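Local coordinates for protein endoglucanase (Komagataeibacter sucrofermentans, PDB 6VC5) that probably hydrolyses internal beta-1,4-glucosidic linkages in cellulose and related beta-glucans, as a member of glycosyl hydrolase family 8, at residues 9-12 with 13-17; 56-59 with 60-64; 107-110 with 111-114; 277-280 with 281-285. All blocks are in the same frame, centred on the assembly; numbering follows the deposited sequence.

How the contacts relate
All four contacts are local ones at helix ends of a chain in which helix far outweighs strand: contacts 1, 2 and 4 finish the helices 4-15, 49-62 and 274-282, while contact 3 starts the helix 110-126. Contacts 2 and 3 touch directly, Trp56 CD1 lying 3.7 Å from Tyr112 CE1, with centres about 16 Å apart. Contact 1 stands off from contact 2, nearest atoms about 7 Å apart, although Phe16 rests on helix 49-62, which carries contact 2. Contact 4 lies on the opposite side of the chain's centre from contact 2, about 34 Å away between centres. A bound glycerol, probably from the crystallisation liquor, sits about 4 Å from the Leu277 side chain of contact 4.

Contact 1 of 4, residues 9-12 with 13-17; sequences AIFR and DKYFH
With chi1 at -170° the Phe11 ring extends opposite its own backbone N, whereas Tyr15, one turn later, holds CG anti to its carbonyl carbon (chi1 -51°), and the two choices swing the rings against each other. They form a T-shaped (edge-to-face) pair with centroids 5.0 Å apart and planes at 65°. Tyr15 supplies the edge: its CD2 stands over the centre of the Phe11 ring and comes 3.7 Å from Phe11 CE1. Trading Phe11 for an alanine would probably open a gap beneath this edge and leave the Tyr15 ring freer to turn. The backbone joins the same two residues, Tyr15 N donating to Phe11 O at 3.0 Å.

On another side of the helix, Arg12 and Phe16 run alongside each other in the same direction. The touching is done by aliphatic atoms, Arg12 CG meeting Phe16 CB at 3.5 Å, and the guanidinium does not stack on the ring; after a bend at chi3 it makes a salt bridge to Asp48 through NH1. Phe16 N closes the turn on Arg12 O at 3.0 Å, just where the chain leaves helical geometry. A water spans the exposed flank, donating to Ile10 O at 2.9 Å and to Asp13 OD1 at 2.7 Å.

Together these side chains seat the end of helix 4-15 among its neighbours: Phe11 and Tyr15 pack on helix 300-313, with Tyr300 meeting Tyr15 edge-to-face, Phe42 of helix 33-46 does the same to Phe11, and Phe16 rests on Val54 and Ile55 of helix 49-62.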
loop_
_atom_site.group_PDB
_atom_site.type_symbol
_atom_site.label_atom_id
_atom_site.label_comp_id
_atom_site.label_asym_id
_atom_site.label_seq_id
_atom_site.Cartn_x
_atom_site.Cartn_y
_atom_site.Cartn_z
ATOM N N ALA A 9 -17.978 7.670 4.691
ATOM C CA ALA A 9 -19.337 7.194 4.944
ATOM C C ALA A 9 -19.837 6.288 3.821
ATOM O O ALA A 9 -20.528 5.294 4.074
ATOM C CB ALA A 9 -20.279 8.376 5.143
ATOM N N ILE A 10 -19.503 6.616 2.571
ATOM C CA ILE A 10 -19.858 5.753 1.446
ATOM C C ILE A 10 -19.101 4.430 1.513
ATOM O O ILE A 10 -19.691 3.351 1.358
ATOM C CB ILE A 10 -19.605 6.477 0.113
ATOM C CG1 ILE A 10 -20.481 7.724 -0.007
ATOM C CG2 ILE A 10 -19.871 5.548 -1.046
ATOM C CD1 ILE A 10 -19.965 8.705 -1.065
ATOM N N PHE A 11 -17.773 4.493 1.701
ATOM C CA PHE A 11 -16.974 3.277 1.825
ATOM C C PHE A 11 -17.508 2.397 2.944
ATOM O O PHE A 11 -17.698 1.187 2.764
ATOM C CB PHE A 11 -15.508 3.639 2.090
ATOM C CG PHE A 11 -14.559 2.472 1.990
ATOM C CD1 PHE A 11 -13.902 2.193 0.799
ATOM C CD2 PHE A 11 -14.317 1.660 3.087
ATOM C CE1 PHE A 11 -13.013 1.115 0.702
ATOM C CE2 PHE A 11 -13.433 0.583 3.000
ATOM C CZ PHE A 11 -12.785 0.312 1.810
ATOM N N ARG A 12 -17.784 3.008 4.095
ATOM C CA ARG A 12 -18.255 2.263 5.258
ATOM C C ARG A 12 -19.595 1.594 4.981
ATOM O O ARG A 12 -19.809 0.431 5.349
ATOM C CB ARG A 12 -18.357 3.203 6.462
ATOM C CG ARG A 12 -18.776 2.513 7.754
ATOM C CD ARG A 12 -19.105 3.541 8.826
ATOM N NE ARG A 12 -20.237 4.379 8.447
ATOM C CZ ARG A 12 -20.391 5.647 8.821
ATOM N NH1 ARG A 12 -19.481 6.233 9.589
ATOM N NH2 ARG A 12 -21.456 6.336 8.424
ATOM N N ASP A 13 -20.509 2.309 4.325
ATOM C CA ASP A 13 -21.813 1.725 4.023
ATOM C C ASP A 13 -21.673 0.484 3.145
ATOM O O ASP A 13 -22.433 -0.482 3.297
ATOM C CB ASP A 13 -22.695 2.773 3.344
ATOM C CG ASP A 13 -24.014 2.202 2.856
ATOM O OD1 ASP A 13 -24.375 2.455 1.686
ATOM O OD2 ASP A 13 -24.695 1.510 3.646
ATOM N N LYS A 14 -20.697 0.483 2.231
ATOM C CA LYS A 14 -20.574 -0.602 1.264
ATOM C C LYS A 14 -19.811 -1.802 1.824
ATOM O O LYS A 14 -20.181 -2.951 1.551
ATOM C CB LYS A 14 -19.881 -0.093 -0.003
ATOM C CG LYS A 14 -20.719 0.908 -0.787
ATOM C CD LYS A 14 -19.968 1.445 -1.992
ATOM C CE LYS A 14 -20.917 1.699 -3.154
ATOM N NZ LYS A 14 -20.949 0.549 -4.100
ATOM N N TYR A 15 -18.753 -1.566 2.611
ATOM C CA TYR A 15 -17.790 -2.615 2.910
ATOM C C TYR A 15 -17.562 -2.893 4.385
ATOM O O TYR A 15 -16.913 -3.898 4.697
ATOM C CB TYR A 15 -16.437 -2.320 2.240
ATOM C CG TYR A 15 -16.560 -1.997 0.768
ATOM C CD1 TYR A 15 -17.089 -2.925 -0.129
ATOM C CD2 TYR A 15 -16.162 -0.764 0.278
ATOM C CE1 TYR A 15 -17.216 -2.631 -1.476
ATOM C CE2 TYR A 15 -16.286 -0.459 -1.073
ATOM C CZ TYR A 15 -16.811 -1.393 -1.936
ATOM O OH TYR A 15 -16.934 -1.108 -3.273
ATOM N N PHE A 16 -18.054 -2.051 5.290
ATOM C CA PHE A 16 -17.859 -2.236 6.723
ATOM C C PHE A 16 -18.999 -3.054 7.322
ATOM O O PHE A 16 -20.174 -2.848 6.998
ATOM C CB PHE A 16 -17.778 -0.863 7.397
ATOM C CG PHE A 16 -17.853 -0.899 8.910
ATOM C CD1 PHE A 16 -16.718 -1.106 9.678
ATOM C CD2 PHE A 16 -19.059 -0.684 9.556
ATOM C CE1 PHE A 16 -16.793 -1.115 11.070
ATOM C CE2 PHE A 16 -19.147 -0.691 10.950
ATOM C CZ PHE A 16 -18.022 -0.903 11.704
ATOM N N HIS A 17 -18.645 -3.980 8.208
ATOM C CA HIS A 17 -19.611 -4.766 8.953
ATOM C C HIS A 17 -19.463 -4.500 10.448
ATOM O O HIS A 17 -18.364 -4.182 10.927
ATOM C CB HIS A 17 -19.405 -6.256 8.648
ATOM C CG HIS A 17 -19.731 -6.609 7.233
ATOM N ND1 HIS A 17 -20.938 -7.163 6.861
ATOM C CD2 HIS A 17 -19.030 -6.425 6.088
ATOM C CE1 HIS A 17 -20.954 -7.335 5.551
ATOM N NE2 HIS A 17 -19.811 -6.891 5.057
HETATM O O HOH W 1 -22.348 3.657 0.313
#

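Contact 2 of 4, residues 56-59 with 60-64; sequences WVWA and RTNLQ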
loop_
_atom_site.group_PDB
_atom_site.type_symbol
_atom_site.label_atom_id
_atom_site.label_comp_id
_atom_site.label_asym_id
_atom_site.label_seq_id
_atom_site.Cartn_x
_atom_site.Cartn_y
_atom_site.Cartn_z
ATOM N N TRP A 56 -10.013 -2.442 14.404
ATOM C CA TRP A 56 -8.758 -2.849 15.028
ATOM C C TRP A 56 -8.928 -4.071 15.933
ATOM O O TRP A 56 -8.128 -5.007 15.867
ATOM C CB TRP A 56 -8.136 -1.664 15.769
ATOM C CG TRP A 56 -6.992 -2.023 16.685
ATOM C CD1 TRP A 56 -6.845 -1.623 17.990
ATOM C CD2 TRP A 56 -5.821 -2.802 16.377
ATOM N NE1 TRP A 56 -5.679 -2.117 18.506
ATOM C CE2 TRP A 56 -5.035 -2.852 17.547
ATOM C CE3 TRP A 56 -5.377 -3.493 15.242
ATOM C CZ2 TRP A 56 -3.823 -3.545 17.610
ATOM C CZ3 TRP A 56 -4.160 -4.179 15.311
ATOM C CH2 TRP A 56 -3.407 -4.197 16.488
ATOM N N VAL A 57 -9.954 -4.088 16.790
ATOM C CA VAL A 57 -10.141 -5.251 17.660
ATOM C C VAL A 57 -10.327 -6.522 16.834
ATOM O O VAL A 57 -9.767 -7.578 17.162
ATOM C CB VAL A 57 -11.292 -5.022 18.659
ATOM C CG1 VAL A 57 -11.649 -6.315 19.360
ATOM C CG2 VAL A 57 -10.874 -3.990 19.685
ATOM N N TRP A 58 -11.079 -6.442 15.730
ATOM C CA TRP A 58 -11.236 -7.625 14.890
ATOM C C TRP A 58 -9.897 -8.071 14.311
ATOM O O TRP A 58 -9.560 -9.265 14.341
ATOM C CB TRP A 58 -12.260 -7.391 13.774
ATOM C CG TRP A 58 -12.636 -8.692 13.097
ATOM C CD1 TRP A 58 -13.668 -9.519 13.431
ATOM C CD2 TRP A 58 -11.935 -9.339 12.020
ATOM N NE1 TRP A 58 -13.668 -10.625 12.607
ATOM C CE2 TRP A 58 -12.610 -10.541 11.743
ATOM C CE3 TRP A 58 -10.809 -9.007 11.260
ATOM C CZ2 TRP A 58 -12.198 -11.413 10.724
ATOM C CZ3 TRP A 58 -10.400 -9.877 10.249
ATOM C CH2 TRP A 58 -11.097 -11.064 9.995
ATOM N N ALA A 59 -9.109 -7.126 13.789
ATOM C CA ALA A 59 -7.829 -7.492 13.183
ATOM C C ALA A 59 -6.867 -8.063 14.221
ATOM O O ALA A 59 -6.151 -9.035 13.952
ATOM C CB ALA A 59 -7.200 -6.280 12.503
ATOM N N ARG A 60 -6.803 -7.445 15.403
ATOM C CA ARG A 60 -5.905 -7.940 16.441
ATOM C C ARG A 60 -6.308 -9.338 16.883
ATOM O O ARG A 60 -5.457 -10.226 17.032
ATOM C CB ARG A 60 -5.936 -6.975 17.624
ATOM C CG ARG A 60 -4.900 -7.263 18.691
ATOM C CD ARG A 60 -5.092 -6.315 19.869
ATOM N NE ARG A 60 -6.340 -6.586 20.580
ATOM C CZ ARG A 60 -7.026 -5.681 21.274
ATOM N NH1 ARG A 60 -6.587 -4.433 21.360
ATOM N NH2 ARG A 60 -8.155 -6.027 21.883
ATOM N N THR A 61 -7.613 -9.560 17.061
ATOM C CA THR A 61 -8.120 -10.833 17.560
ATOM C C THR A 61 -7.933 -11.953 16.547
ATOM O O THR A 61 -7.568 -13.074 16.918
ATOM C CB THR A 61 -9.601 -10.677 17.898
ATOM O OG1 THR A 61 -9.753 -9.681 18.916
ATOM C CG2 THR A 61 -10.205 -12.012 18.369
ATOM N N ASN A 62 -8.166 -11.674 15.267
ATOM C CA ASN A 62 -8.254 -12.741 14.280
ATOM C C ASN A 62 -7.026 -12.891 13.399
ATOM O O ASN A 62 -6.777 -14.004 12.911
ATOM C CB ASN A 62 -9.489 -12.556 13.391
ATOM C CG ASN A 62 -10.777 -12.765 14.151
ATOM O OD1 ASN A 62 -11.210 -13.903 14.356
ATOM N ND2 ASN A 62 -11.388 -11.675 14.596
ATOM N N LEU A 63 -6.264 -11.820 13.171
ATOM C CA LEU A 63 -5.142 -11.854 12.240
ATOM C C LEU A 63 -3.775 -11.694 12.887
ATOM O O LEU A 63 -2.803 -12.221 12.352
ATOM C CB LEU A 63 -5.288 -10.778 11.147
ATOM C CG LEU A 63 -6.514 -10.870 10.238
ATOM C CD1 LEU A 63 -6.484 -9.701 9.241
ATOM C CD2 LEU A 63 -6.547 -12.210 9.525
ATOM N N GLN A 64 -3.651 -10.973 14.003
ATOM C CA GLN A 64 -2.316 -10.727 14.542
ATOM C C GLN A 64 -1.674 -12.012 15.055
ATOM O O GLN A 64 -2.336 -12.861 15.668
ATOM C CB GLN A 64 -2.330 -9.646 15.628
ATOM C CG GLN A 64 -0.909 -9.141 15.913
ATOM C CD GLN A 64 -0.900 -7.898 16.775
ATOM O OE1 GLN A 64 -1.639 -7.806 17.759
ATOM N NE2 GLN A 64 -0.052 -6.932 16.417
#
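Two indole rings, Trp56 and Trp58, each take a side chain from the next turn over one face. On Trp56 it is Arg60: CB stands 3.9 Å from the centroid of the six-membered ring, a CH-pi contact, and CD continues to within 3.8 Å of Trp56 CZ2. The Arg60 guanidinium is turned 79° to the indole, so it is the aliphatic part of the chain that lies over the face, while the guanidinium does not stack on it. At the Trp56 edge, NE1 makes a weak hydrogen bond to Asp115.

Over Trp58 the Asn62 side chain spreads across both rings, CB above the six-membered ring in a second CH-pi contact and ND2 above the pyrrole part. Its amide is tilted 28° from the indole. ND2 approaches Trp58 NE1 to 3.2 Å, but both are donors and do not bond; instead ND2 turns an N-H to Trp58 O at 3.0 Å, nearly in its own amide plane. Leu63 CG meets Trp58 CZ3 obliquely at 4.0 Å, and Tyr75 packs edge-to-face with Trp58.

Chemically, this helix end doubles up its acceptors. Val57 O takes Thr61 N and Thr61 OG1 from opposite faces of its plane, the hydroxyl at 2.7 Å; Trp58 O takes Asn62 N as well as ND2; Ala59 O takes Leu63 N and Gln64 N. Three successive carbonyls thus each hold two donors as helix 49-62 runs out, and the Asn62 amide is fixed over its indole by one of those bonds.

Contact 3 of 4, residues 107-110 with 111-114; sequences WKRA and DYIQ
Arg109 starts over Tyr112, its CB lying 3.6 Å from Tyr112 CD2, and CG stays near the same rim of the ring. Bends at chi2 and chi3 then curl the chain back over the first turn of helix 110-126. CD passes 3.6 Å from Asp111 OD1, and NE donates to the syn lone pair of that same OD1 at 2.8 Å. CZ lies 3.8 Å from Tyr112 CZ, and the guanidinium stacks off-centre on the phenol ring, planes at 23°. At the tip, NH2 bonds to Asp111 OD2 at 3.0 Å and passes over Tyr112 OH at 3.6 Å, while NH1 has a long, weak ion pair with Glu53.

The grip on Asp111 is side-on and bidentate, one nitrogen to each oxygen, with carboxylate and guanidinium only 14° from coplanar. A lysine in place of Arg109 would probably lose one of the two bonds to the carboxylate and the flat cover on Tyr112, leaving Asp111 freer to rotate.

In the backbone, Arg109 holds the N-cap position, its O taking only weak bonds from Tyr112 N and Ile113 N, and the first firm helical bond is Gln114 N to Ala110 O at 3.0 Å. The chemistry is that of a shared cation: its edge is matched by a carboxylate and one face by an aromatic ring, while Asp111, in the first turn, is also likely to be favoured by the helix dipole.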
loop_
_atom_site.group_PDB
_atom_site.type_symbol
_atom_site.label_atom_id
_atom_site.label_comp_id
_atom_site.label_asym_id
_atom_site.label_seq_id
_atom_site.Cartn_x
_atom_site.Cartn_y
_atom_site.Cartn_z
ATOM N N TRP A 107 -6.618 10.738 19.089
ATOM C CA TRP A 107 -7.489 10.438 20.220
ATOM C C TRP A 107 -6.725 10.311 21.532
ATOM O O TRP A 107 -7.320 9.947 22.554
ATOM C CB TRP A 107 -8.360 9.207 19.938
ATOM C CG TRP A 107 -9.336 9.432 18.791
ATOM C CD1 TRP A 107 -10.202 10.481 18.643
ATOM C CD2 TRP A 107 -9.528 8.590 17.642
ATOM N NE1 TRP A 107 -10.920 10.340 17.474
ATOM C CE2 TRP A 107 -10.527 9.187 16.846
ATOM C CE3 TRP A 107 -8.958 7.381 17.218
ATOM C CZ2 TRP A 107 -10.958 8.626 15.638
ATOM C CZ3 TRP A 107 -9.389 6.826 16.026
ATOM C CH2 TRP A 107 -10.381 7.448 15.250
ATOM N N LYS A 108 -5.423 10.615 21.531
ATOM C CA LYS A 108 -4.610 10.661 22.754
ATOM C C LYS A 108 -4.557 9.301 23.447
ATOM O O LYS A 108 -4.665 9.201 24.670
ATOM C CB LYS A 108 -5.081 11.760 23.718
ATOM C CG LYS A 108 -5.202 13.140 23.070
ATOM C CD LYS A 108 -5.852 14.153 24.014
ATOM C CE LYS A 108 -7.353 13.934 24.102
ATOM N NZ LYS A 108 -7.949 13.708 22.749
ATOM N N ARG A 109 -4.380 8.244 22.653
ATOM C CA ARG A 109 -4.453 6.864 23.118
ATOM C C ARG A 109 -3.051 6.268 23.052
ATOM O O ARG A 109 -2.610 5.810 21.989
ATOM C CB ARG A 109 -5.423 6.070 22.250
ATOM C CG ARG A 109 -6.881 6.332 22.563
ATOM C CD ARG A 109 -7.299 5.627 23.843
ATOM N NE ARG A 109 -7.280 4.174 23.718
ATOM C CZ ARG A 109 -8.345 3.440 23.415
ATOM N NH1 ARG A 109 -9.516 4.035 23.208
ATOM N NH2 ARG A 109 -8.244 2.118 23.333
ATOM N N ALA A 110 -2.367 6.254 24.199
ATOM C CA ALA A 110 -0.995 5.758 24.238
ATOM C C ALA A 110 -0.914 4.284 23.877
ATOM O O ALA A 110 0.114 3.830 23.357
ATOM C CB ALA A 110 -0.382 6.013 25.620
ATOM N N ASP A 111 -1.982 3.524 24.138
ATOM C CA ASP A 111 -1.977 2.109 23.790
ATOM C C ASP A 111 -1.928 1.907 22.277
ATOM O O ASP A 111 -1.294 0.958 21.797
ATOM C CB ASP A 111 -3.190 1.403 24.412
ATOM C CG ASP A 111 -4.502 2.032 24.002
ATOM O OD1 ASP A 111 -4.691 3.246 24.244
ATOM O OD2 ASP A 111 -5.350 1.309 23.434
ATOM N N TYR A 112 -2.596 2.775 21.504
ATOM C CA TYR A 112 -2.532 2.651 20.053
ATOM C C TYR A 112 -1.132 2.975 19.542
ATOM O O TYR A 112 -0.652 2.340 18.594
ATOM C CB TYR A 112 -3.574 3.560 19.390
ATOM C CG TYR A 112 -5.036 3.146 19.535
ATOM C CD1 TYR A 112 -5.391 1.845 19.855
ATOM C CD2 TYR A 112 -6.052 4.082 19.333
ATOM C CE1 TYR A 112 -6.738 1.477 19.971
ATOM C CE2 TYR A 112 -7.390 3.727 19.444
ATOM C CZ TYR A 112 -7.720 2.424 19.767
ATOM O OH TYR A 112 -9.052 2.070 19.875
ATOM N N ILE A 113 -0.450 3.930 20.176
ATOM C CA ILE A 113 0.928 4.229 19.795
ATOM C C ILE A 113 1.827 3.035 20.087
ATOM O O ILE A 113 2.673 2.667 19.268
ATOM C CB ILE A 113 1.417 5.505 20.507
ATOM C CG1 ILE A 113 0.507 6.684 20.151
ATOM C CG2 ILE A 113 2.869 5.790 20.149
ATOM C CD1 ILE A 113 0.520 7.042 18.690
ATOM N N GLN A 114 1.660 2.412 21.258
ATOM C CA GLN A 114 2.451 1.224 21.564
ATOM C C GLN A 114 2.171 0.102 20.571
ATOM O O GLN A 114 3.092 -0.610 20.154
ATOM C CB GLN A 114 2.174 0.722 22.977
ATOM C CG GLN A 114 3.151 -0.379 23.375
ATOM C CD GLN A 114 4.604 0.033 23.154
ATOM O OE1 GLN A 114 5.064 1.049 23.683
ATOM N NE2 GLN A 114 5.329 -0.746 22.354
#

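Contact 4 of 4, residues 277-280 with 281-285; sequences LAVA and SCTGL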
loop_
_atom_site.group_PDB
_atom_site.type_symbol
_atom_site.label_atom_id
_atom_site.label_comp_id
_atom_site.label_asym_id
_atom_site.label_seq_id
_atom_site.Cartn_x
_atom_site.Cartn_y
_atom_site.Cartn_z
ATOM N N LEU A 277 -7.230 6.986 -12.186
ATOM C CA LEU A 277 -7.351 8.396 -12.528
ATOM C C LEU A 277 -7.084 9.267 -11.312
ATOM O O LEU A 277 -6.474 10.335 -11.432
ATOM C CB LEU A 277 -8.744 8.664 -13.104
ATOM C CG LEU A 277 -9.122 10.092 -13.464
ATOM C CD1 LEU A 277 -8.219 10.616 -14.546
ATOM C CD2 LEU A 277 -10.565 10.122 -13.918
ATOM N N ALA A 278 -7.525 8.820 -10.131
ATOM C CA ALA A 278 -7.206 9.544 -8.905
ATOM C C ALA A 278 -5.697 9.649 -8.701
ATOM O O ALA A 278 -5.176 10.730 -8.408
ATOM C CB ALA A 278 -7.865 8.853 -7.716
ATOM N N VAL A 279 -4.971 8.538 -8.870
ATOM C CA VAL A 279 -3.511 8.566 -8.754
ATOM C C VAL A 279 -2.888 9.481 -9.808
ATOM O O VAL A 279 -2.003 10.290 -9.501
ATOM C CB VAL A 279 -2.954 7.135 -8.846
ATOM C CG1 VAL A 279 -1.430 7.180 -8.854
ATOM C CG2 VAL A 279 -3.448 6.291 -7.663
ATOM N N ALA A 280 -3.310 9.348 -11.068
ATOM C CA ALA A 280 -2.742 10.154 -12.148
ATOM C C ALA A 280 -2.965 11.638 -11.922
ATOM O O ALA A 280 -2.081 12.450 -12.193
ATOM C CB ALA A 280 -3.358 9.746 -13.485
ATOM N N SER A 281 -4.125 12.003 -11.380
ATOM C CA SER A 281 -4.418 13.400 -11.113
ATOM C C SER A 281 -3.478 13.976 -10.054
ATOM O O SER A 281 -3.259 15.190 -10.025
ATOM C CB SER A 281 -5.891 13.522 -10.684
ATOM O OG SER A 281 -6.759 13.048 -11.714
ATOM N N CYS A 282 -2.909 13.129 -9.186
ATOM C CA CYS A 282 -2.000 13.615 -8.161
ATOM C C CYS A 282 -0.554 13.650 -8.660
ATOM O O CYS A 282 0.328 14.182 -7.969
ATOM C CB CYS A 282 -2.096 12.698 -6.952
ATOM S SG CYS A 282 -3.691 12.739 -6.058
ATOM N N THR A 283 -0.274 13.068 -9.835
ATOM C CA THR A 283 1.093 12.837 -10.298
ATOM C C THR A 283 1.267 13.193 -11.774
ATOM O O THR A 283 1.941 12.484 -12.528
ATOM C CB THR A 283 1.537 11.398 -10.029
ATOM O OG1 THR A 283 0.626 10.488 -10.652
ATOM C CG2 THR A 283 1.592 11.105 -8.527
ATOM N N GLY A 284 0.675 14.301 -12.214
ATOM C CA GLY A 284 1.030 14.900 -13.491
ATOM C C GLY A 284 0.004 14.825 -14.602
ATOM O O GLY A 284 0.265 15.360 -15.690
ATOM N N LEU A 285 -1.156 14.239 -14.378
ATOM C CA LEU A 285 -2.109 14.184 -15.465
ATOM C C LEU A 285 -2.783 15.527 -15.650
ATOM O O LEU A 285 -3.135 16.171 -14.691
ATOM C CB LEU A 285 -3.136 13.083 -15.254
ATOM C CG LEU A 285 -4.260 13.088 -16.291
ATOM C CD1 LEU A 285 -3.752 12.697 -17.661
ATOM C CD2 LEU A 285 -5.395 12.173 -15.874
#
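Leu277 drives its CD1 against Leu285 CD2, a 3.5 Å approach that is tighter than usual for two methyls, with the side chains crossing at a slant. Leu285 can reach back this far because its CG is anti to the backbone N (chi1 173°), and its CB also lies 3.8 Å from Ala280 CB. The chain has by then turned round the helix end, laying Leu285 over residues one and two turns earlier. Trp248 of helix 238-251 packs against both Ala280 and Leu285.

The polar side of the turn is stitched by hydroxyls. Thr283 OG1, placed between backbone N and carbonyl carbon (chi1 57°), donates to Val279 O at 2.9 Å, and Cys282 N reaches the same oxygen from the opposite face of its plane. Ser281 has two conformers; in one of them OG bonds to Leu277 O at 2.7 Å, so this bond is doubtful and probably only partly occupied. Ala280 O takes Thr283 N and Leu285 N, each at 3.0 Å, from opposite faces.

Gly284 has phi 110° and psi near zero, a left-handed conformation in which a side chain would jam against the preceding carbonyl oxygen. Glycine there, the 6→1 bond from Leu285 N to Ala280 O, and the apolar contact between those two residues are the marks of a Schellman motif; since Gly284 N is 4.6 Å from Ser281 O, the usual 5→2 bond is missing, and the end of helix 274-282 is best called a Schellman-like C-cap.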